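Local structure of alpha-1,3-glucanase (Streptomyces thermodiastaticus, 7C7D) at residues A[165-169]-A[266-270]. The protein hydrolyses alpha-1,3-glucan as a thermostable glycosidase of family GH87, its catalytic unit joining a beta-sandwich-like domain to a parallel beta-helix. Residues are numbered along the deposited sequence; the frame is centred on the assembly and turned at random.
Sequences TRLLL and SWYSV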
ATOM      1  N   THR A 165       6.143   4.843  13.870  1.00 14.02           N
ATOM      2  CA  THR A 165       6.791   5.938  14.566  1.00 13.86           C
ATOM      3  C   THR A 165       8.254   5.964  14.148  1.00 13.70           C
ATOM      4  O   THR A 165       8.869   4.912  13.946  1.00 15.02           O
ATOM      5  CB  THR A 165       6.619   5.777  16.085  1.00 15.87           C
ATOM      6  OG1 THR A 165       7.190   6.903  16.750  1.00 17.66           O
ATOM      7  CG2 THR A 165       7.262   4.487  16.595  1.00 15.83           C
ATOM      8  N   ARG A 166       8.804   7.166  13.981  1.00 14.96           N
ATOM      9  CA  ARG A 166      10.139   7.310  13.421  1.00 16.51           C
ATOM     10  C   ARG A 166      11.000   8.225  14.277  1.00 16.91           C
ATOM     11  O   ARG A 166      10.505   9.057  15.042  1.00 18.08           O
ATOM     12  CB  ARG A 166      10.103   7.823  11.975  1.00 16.75           C
ATOM     13  CG  ARG A 166       9.705   9.284  11.834  1.00 16.94           C
ATOM     14  CD  ARG A 166       9.761   9.746  10.379  1.00 17.35           C
ATOM     15  NE  ARG A 166       9.395  11.153  10.247  1.00 17.22           N
ATOM     16  CZ  ARG A 166       9.506  11.862   9.128  1.00 17.08           C
ATOM     17  NH1 ARG A 166       9.989  11.306   8.025  1.00 17.39           N
ATOM     18  NH2 ARG A 166       9.149  13.140   9.119  1.00 19.18           N
ATOM     19  N   LEU A 167      12.312   8.082  14.105  1.00 18.30           N
ATOM     20  CA  LEU A 167      13.270   8.868  14.865  1.00 21.86           C
ATOM     21  C   LEU A 167      14.592   8.878  14.116  1.00 20.72           C
ATOM     22  O   LEU A 167      15.066   7.822  13.684  1.00 21.06           O
ATOM     23  CB  LEU A 167      13.471   8.227  16.242  1.00 28.13           C
ATOM     24  CG  LEU A 167      14.200   8.981  17.350  1.00 32.55           C
ATOM     25  CD1 LEU A 167      13.727  10.421  17.425  1.00 33.87           C
ATOM     26  CD2 LEU A 167      13.982   8.268  18.674  1.00 33.35           C
ATOM     27  N   LEU A 168      15.175  10.062  13.954  1.00 22.85           N
ATOM     28  CA  LEU A 168      16.579  10.139  13.579  1.00 24.31           C
ATOM     29  C   LEU A 168      17.411   9.695  14.774  1.00 27.78           C
ATOM     30  O   LEU A 168      17.160  10.117  15.906  1.00 29.61           O
ATOM     31  CB  LEU A 168      16.948  11.573  13.196  1.00 25.50           C
ATOM     32  CG  LEU A 168      16.350  12.123  11.897  1.00 25.90           C
ATOM     33  CD1 LEU A 168      16.546  13.631  11.801  1.00 26.29           C
ATOM     34  CD2 LEU A 168      16.945  11.429  10.682  1.00 26.90           C
ATOM     35  N   LEU A 169      18.395   8.828  14.532  1.00 29.06           N
ATOM     36  CA  LEU A 169      19.152   8.273  15.650  1.00 31.65           C
ATOM     37  C   LEU A 169      20.147   9.262  16.248  1.00 35.53           C
ATOM     38  O   LEU A 169      20.603   9.048  17.376  1.00 36.85           O
ATOM     39  CB  LEU A 169      19.869   6.987  15.235  1.00 31.74           C
ATOM     40  CG  LEU A 169      18.968   5.800  14.882  1.00 32.05           C
ATOM     41  CD1 LEU A 169      19.795   4.658  14.310  1.00 33.46           C
ATOM     42  CD2 LEU A 169      18.163   5.337  16.087  1.00 32.75           C
ATOM     43  N   SER A 266      12.256  14.774   3.724  1.00 15.66           N
ATOM     44  CA  SER A 266      11.022  14.454   4.427  1.00 15.75           C
ATOM     45  C   SER A 266      11.220  14.171   5.912  1.00 14.92           C
ATOM     46  O   SER A 266      10.223  14.042   6.630  1.00 16.54           O
ATOM     47  CB  SER A 266      10.337  13.271   3.752  1.00 16.38           C
ATOM     48  OG  SER A 266      11.131  12.110   3.901  1.00 17.43           O
ATOM     49  N   TRP A 267      12.456  14.051   6.390  1.00 15.80           N
ATOM     50  CA  TRP A 267      12.711  13.938   7.818  1.00 16.92           C
ATOM     51  C   TRP A 267      12.989  15.284   8.469  1.00 18.51           C
ATOM     52  O   TRP A 267      13.152  15.340   9.691  1.00 20.06           O
ATOM     53  CB  TRP A 267      13.870  12.968   8.088  1.00 17.01           C
ATOM     54  CG  TRP A 267      13.531  11.545   7.737  1.00 16.62           C
ATOM     55  CD1 TRP A 267      13.265  11.045   6.488  1.00 17.12           C
ATOM     56  CD2 TRP A 267      13.409  10.439   8.642  1.00 16.79           C
ATOM     57  NE1 TRP A 267      12.993   9.701   6.565  1.00 17.24           N
ATOM     58  CE2 TRP A 267      13.077   9.304   7.872  1.00 17.08           C
ATOM     59  CE3 TRP A 267      13.555  10.296  10.027  1.00 18.26           C
ATOM     60  CZ2 TRP A 267      12.894   8.043   8.440  1.00 16.96           C
ATOM     61  CZ3 TRP A 267      13.367   9.036  10.591  1.00 18.19           C
ATOM     62  CH2 TRP A 267      13.041   7.928   9.796  1.00 17.98           C
ATOM     63  N   TYR A 268      13.022  16.364   7.693  1.00 17.70           N
ATOM     64  CA  TYR A 268      13.376  17.689   8.197  1.00 18.95           C
ATOM     65  C   TYR A 268      12.296  18.734   7.983  1.00 19.09           C
ATOM     66  O   TYR A 268      12.036  19.536   8.885  1.00 20.39           O
ATOM     67  CB  TYR A 268      14.672  18.174   7.535  1.00 20.52           C
ATOM     68  CG  TYR A 268      15.814  17.210   7.694  1.00 23.19           C
ATOM     69  CD1 TYR A 268      16.458  17.055   8.914  1.00 25.73           C
ATOM     70  CD2 TYR A 268      16.243  16.437   6.625  1.00 23.87           C
ATOM     71  CE1 TYR A 268      17.506  16.164   9.061  1.00 26.90           C
ATOM     72  CE2 TYR A 268      17.284  15.547   6.762  1.00 24.83           C
ATOM     73  CZ  TYR A 268      17.912  15.414   7.981  1.00 26.82           C
ATOM     74  OH  TYR A 268      18.952  14.519   8.112  1.00 29.28           O
ATOM     75  N   SER A 269      11.683  18.770   6.801  1.00 17.84           N
ATOM     76  CA  SER A 269      10.633  19.733   6.484  1.00 17.66           C
ATOM     77  C   SER A 269       9.297  19.016   6.601  1.00 16.50           C
ATOM     78  O   SER A 269       8.947  18.204   5.741  1.00 16.76           O
ATOM     79  CB  SER A 269      10.832  20.289   5.077  1.00 17.81           C
ATOM     80  OG  SER A 269      12.124  20.860   4.931  1.00 18.47           O
ATOM     81  N   VAL A 270       8.541  19.327   7.651  1.00 16.47           N
ATOM     82  CA  VAL A 270       7.372  18.538   8.026  1.00 16.14           C
ATOM     83  C   VAL A 270       6.146  19.441   8.054  1.00 15.86           C
ATOM     84  O   VAL A 270       6.071  20.371   8.867  1.00 16.86           O
ATOM     85  CB  VAL A 270       7.574  17.829   9.374  1.00 17.12           C
ATOM     86  CG1 VAL A 270       6.344  17.003   9.715  1.00 17.40           C
ATOM     87  CG2 VAL A 270       8.814  16.942   9.323  1.00 18.30           C
TER
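Arg166 lies along one face of the Trp267 indole and grips the backbone beyond it. The polar part is an end-on fork: NH1 and NH2 both donate to the carbonyl oxygen of Ser266, which sits at the guanidinium edge, in its plane. The bond from Arg166 NH2 to Ser266 O, 2.9 Å, falls in the carbonyl plane; that from Arg166 NH1, 3.1 Å to the same oxygen, comes from above it and is more bent (137° at the hydrogen). Two donors on one acceptor fix the rotation of the guanidinium.

With chi2 of Arg166 at 177° and chi3 likewise near 180°, the chain is straight enough to cross from one ring of the Trp267 indole to the other. Arg166 CD makes a CH-pi contact over the face of the Trp267 six-membered ring, 3.7 Å from its centroid. Arg166 CZ makes a cation-pi contact over the face of the Trp267 five-membered ring. The guanidinium is tilted 35° from the indole rather than stacked flat. An alanine here is likely to leave Ser266 O without either of these donors and much of this indole face uncovered beyond CB.

Apolar contacts continue along the strand: Leu168 CD2 reaches Trp267 CE3 at 3.6 Å, and its other methyl, CD1, meets Tyr268 CE1 at 3.9 Å. The Tyr268 hydroxyl itself bonds to Ser199 O, just after strand 188-196.

Strand 163-169, paired with 109-117 in the N-terminal domain, thus docks against the turn leading into strand 269-272 of the parallel beta-helix. Trp323, from a later beta-helix strand, joins the cluster, cation-pi with Arg166 and edge-to-face with Trp267, while Thr113 of strand 109-117 touches both.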